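Local structure of RNA-dependent RNA polymerase (Qualyub virus, 6DWX) at residues A[16-21]-A[129-134]. The protein carries, in this fragment of the viral polymerase protein, an OTU-like cysteine protease domain that probably removes ubiquitin or ubiquitin-like modifiers from host proteins. Residues are numbered along the deposited sequence; the frame is centred on the assembly and turned at random.
Sequences NCSQAN and GIRWGD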
loop_
_atom_site.group_PDB
_atom_site.type_symbol
_atom_site.label_atom_id
_atom_site.label_comp_id
_atom_site.label_asym_id
_atom_site.label_seq_id
_atom_site.Cartn_x
_atom_site.Cartn_y
_atom_site.Cartn_z
ATOM N N ASN A 16 10.107 -3.267 8.724
ATOM C CA ASN A 16 9.236 -4.386 8.357
ATOM C C ASN A 16 9.047 -4.517 6.842
ATOM O O ASN A 16 8.142 -5.229 6.390
ATOM C CB ASN A 16 7.878 -4.299 9.084
ATOM C CG ASN A 16 6.928 -3.246 8.491
ATOM O OD1 ASN A 16 7.359 -2.282 7.848
ATOM N ND2 ASN A 16 5.627 -3.414 8.746
ATOM N N CYS A 17 9.938 -3.916 6.060
ATOM C CA CYS A 17 9.826 -3.855 4.612
ATOM C C CYS A 17 10.822 -4.809 3.964
ATOM O O CYS A 17 12.004 -4.828 4.334
ATOM C CB CYS A 17 10.057 -2.427 4.119
ATOM S SG CYS A 17 9.905 -2.284 2.352
ATOM N N SER A 18 10.343 -5.601 3.001
ATOM C CA SER A 18 11.197 -6.494 2.233
ATOM C C SER A 18 10.784 -6.417 0.765
ATOM O O SER A 18 9.801 -5.761 0.398
ATOM C CB SER A 18 11.132 -7.938 2.757
ATOM O OG SER A 18 9.793 -8.420 2.731
ATOM N N GLN A 19 11.528 -7.128 -0.076
ATOM C CA GLN A 19 11.459 -6.914 -1.505
ATOM C C GLN A 19 11.811 -8.212 -2.210
ATOM O O GLN A 19 12.580 -9.024 -1.691
ATOM C CB GLN A 19 12.398 -5.784 -1.918
ATOM C CG GLN A 19 12.471 -5.557 -3.383
ATOM C CD GLN A 19 13.851 -5.164 -3.819
ATOM O OE1 GLN A 19 14.373 -4.125 -3.402
ATOM N NE2 GLN A 19 14.468 -5.998 -4.662
ATOM N N ALA A 20 11.231 -8.406 -3.393
ATOM C CA ALA A 20 11.461 -9.610 -4.177
ATOM C C ALA A 20 11.512 -9.234 -5.648
ATOM O O ALA A 20 10.650 -8.497 -6.134
ATOM C CB ALA A 20 10.365 -10.650 -3.925
ATOM N N ASN A 21 12.541 -9.704 -6.344
ATOM C CA ASN A 21 12.571 -9.648 -7.799
ATOM C C ASN A 21 11.982 -10.946 -8.318
ATOM O O ASN A 21 12.479 -12.028 -8.007
ATOM C CB ASN A 21 13.983 -9.443 -8.328
ATOM C CG ASN A 21 14.710 -8.378 -7.572
ATOM O OD1 ASN A 21 14.386 -7.193 -7.696
ATOM N ND2 ASN A 21 15.671 -8.787 -6.742
ATOM N N GLY A 129 8.106 -7.209 -6.273
ATOM C CA GLY A 129 7.245 -7.027 -5.118
ATOM C C GLY A 129 7.967 -6.267 -4.021
ATOM O O GLY A 129 9.166 -6.458 -3.810
ATOM N N ILE A 130 7.230 -5.400 -3.331
ATOM C CA ILE A 130 7.671 -4.772 -2.095
ATOM C C ILE A 130 6.616 -5.047 -1.028
ATOM O O ILE A 130 5.422 -4.812 -1.252
ATOM C CB ILE A 130 7.899 -3.257 -2.269
ATOM C CG1 ILE A 130 8.950 -3.010 -3.352
ATOM C CG2 ILE A 130 8.313 -2.622 -0.935
ATOM C CD1 ILE A 130 9.138 -1.547 -3.703
ATOM N N ARG A 131 7.056 -5.534 0.134
ATOM C CA ARG A 131 6.175 -6.082 1.155
ATOM C C ARG A 131 6.419 -5.394 2.490
ATOM O O ARG A 131 7.572 -5.211 2.896
ATOM C CB ARG A 131 6.403 -7.599 1.299
ATOM C CG ARG A 131 5.553 -8.261 2.381
ATOM C CD ARG A 131 5.785 -9.772 2.434
ATOM N NE ARG A 131 7.162 -10.028 2.843
ATOM C CZ ARG A 131 7.537 -11.014 3.647
ATOM N NH1 ARG A 131 6.643 -11.882 4.107
ATOM N NH2 ARG A 131 8.807 -11.118 3.993
ATOM N N TRP A 132 5.337 -5.015 3.168
ATOM C CA TRP A 132 5.370 -4.580 4.559
ATOM C C TRP A 132 4.625 -5.616 5.392
ATOM O O TRP A 132 3.430 -5.850 5.174
ATOM C CB TRP A 132 4.745 -3.195 4.731
ATOM C CG TRP A 132 5.527 -2.079 4.077
ATOM C CD1 TRP A 132 6.391 -1.215 4.691
ATOM C CD2 TRP A 132 5.499 -1.695 2.684
ATOM N NE1 TRP A 132 6.901 -0.326 3.773
ATOM C CE2 TRP A 132 6.373 -0.596 2.538
ATOM C CE3 TRP A 132 4.804 -2.161 1.556
ATOM C CZ2 TRP A 132 6.579 0.043 1.306
ATOM C CZ3 TRP A 132 5.021 -1.532 0.320
ATOM C CH2 TRP A 132 5.897 -0.439 0.209
ATOM N N GLY A 133 5.326 -6.235 6.333
ATOM C CA GLY A 133 4.778 -7.315 7.126
ATOM C C GLY A 133 5.414 -8.651 6.772
ATOM O O GLY A 133 6.156 -8.791 5.796
ATOM N N ASP A 134 5.086 -9.651 7.593
ATOM C CA ASP A 134 5.668 -10.987 7.485
ATOM C C ASP A 134 4.774 -11.992 6.773
ATOM O O ASP A 134 5.180 -13.150 6.623
ATOM C CB ASP A 134 5.986 -11.552 8.880
ATOM C CG ASP A 134 7.318 -11.053 9.440
ATOM O OD1 ASP A 134 8.230 -10.663 8.667
ATOM O OD2 ASP A 134 7.439 -11.050 10.679
HETATM O O HOH W 1 8.420 -7.580 4.849
HETATM O O HOH W 2 8.343 -7.975 8.488
#
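Two neighbouring antiparallel strands of the mixed sheet in the OTU-like domain meet here, with S18 paired to R131 and C17 to W132. S18 and R131 form a hydrogen-bonded pair, S18 N reaching R131 O at 2.8 Å and R131 N returning to S18 O. A20 and G129 repeat the pattern, and beyond the last strand pair G133 N donates to N16 O at 3.0 Å.

On the sheet face that carries S18 and R131, the guanidinium presents its NE/NH2 edge to the serine hydroxyl. NE and NH2 both donate to S18 OG, each at 3.1 Å, and the oxygen lies almost in the guanidinium plane. The arginine reaches it because its extended chain bends at chi3 (65°). NH1 bonds to G135 O, and the ring of W10 makes a cation-pi contact, so several partners restrain the group. Water 1 lies within hydrogen-bonding distance of S18 OG, N16 O and G133 O and helps to link the ends of the two strands.

On the face that carries C17, I130 and W132, C17 SG sits over the five-membered ring of W132, 4.1 Å from its centroid and 23° off the normal. With SG anti to the backbone N (chi1 -179°), the thiol also reaches I130 CG2 at 3.7 Å. N16 OD1 instead approaches the indole edge, 3.5 Å from W132 CD1, while N16 ND2 bonds to S108 OG. W132, buried against helix 101-111 and edge-to-face with F117, anchors this face. The arrangement is an antiparallel pairing of strands 17-25 and 125-132 in the mixed sheet of the OTU-like protease, with a Cys sulfur-aromatic contact on the helix-packed face.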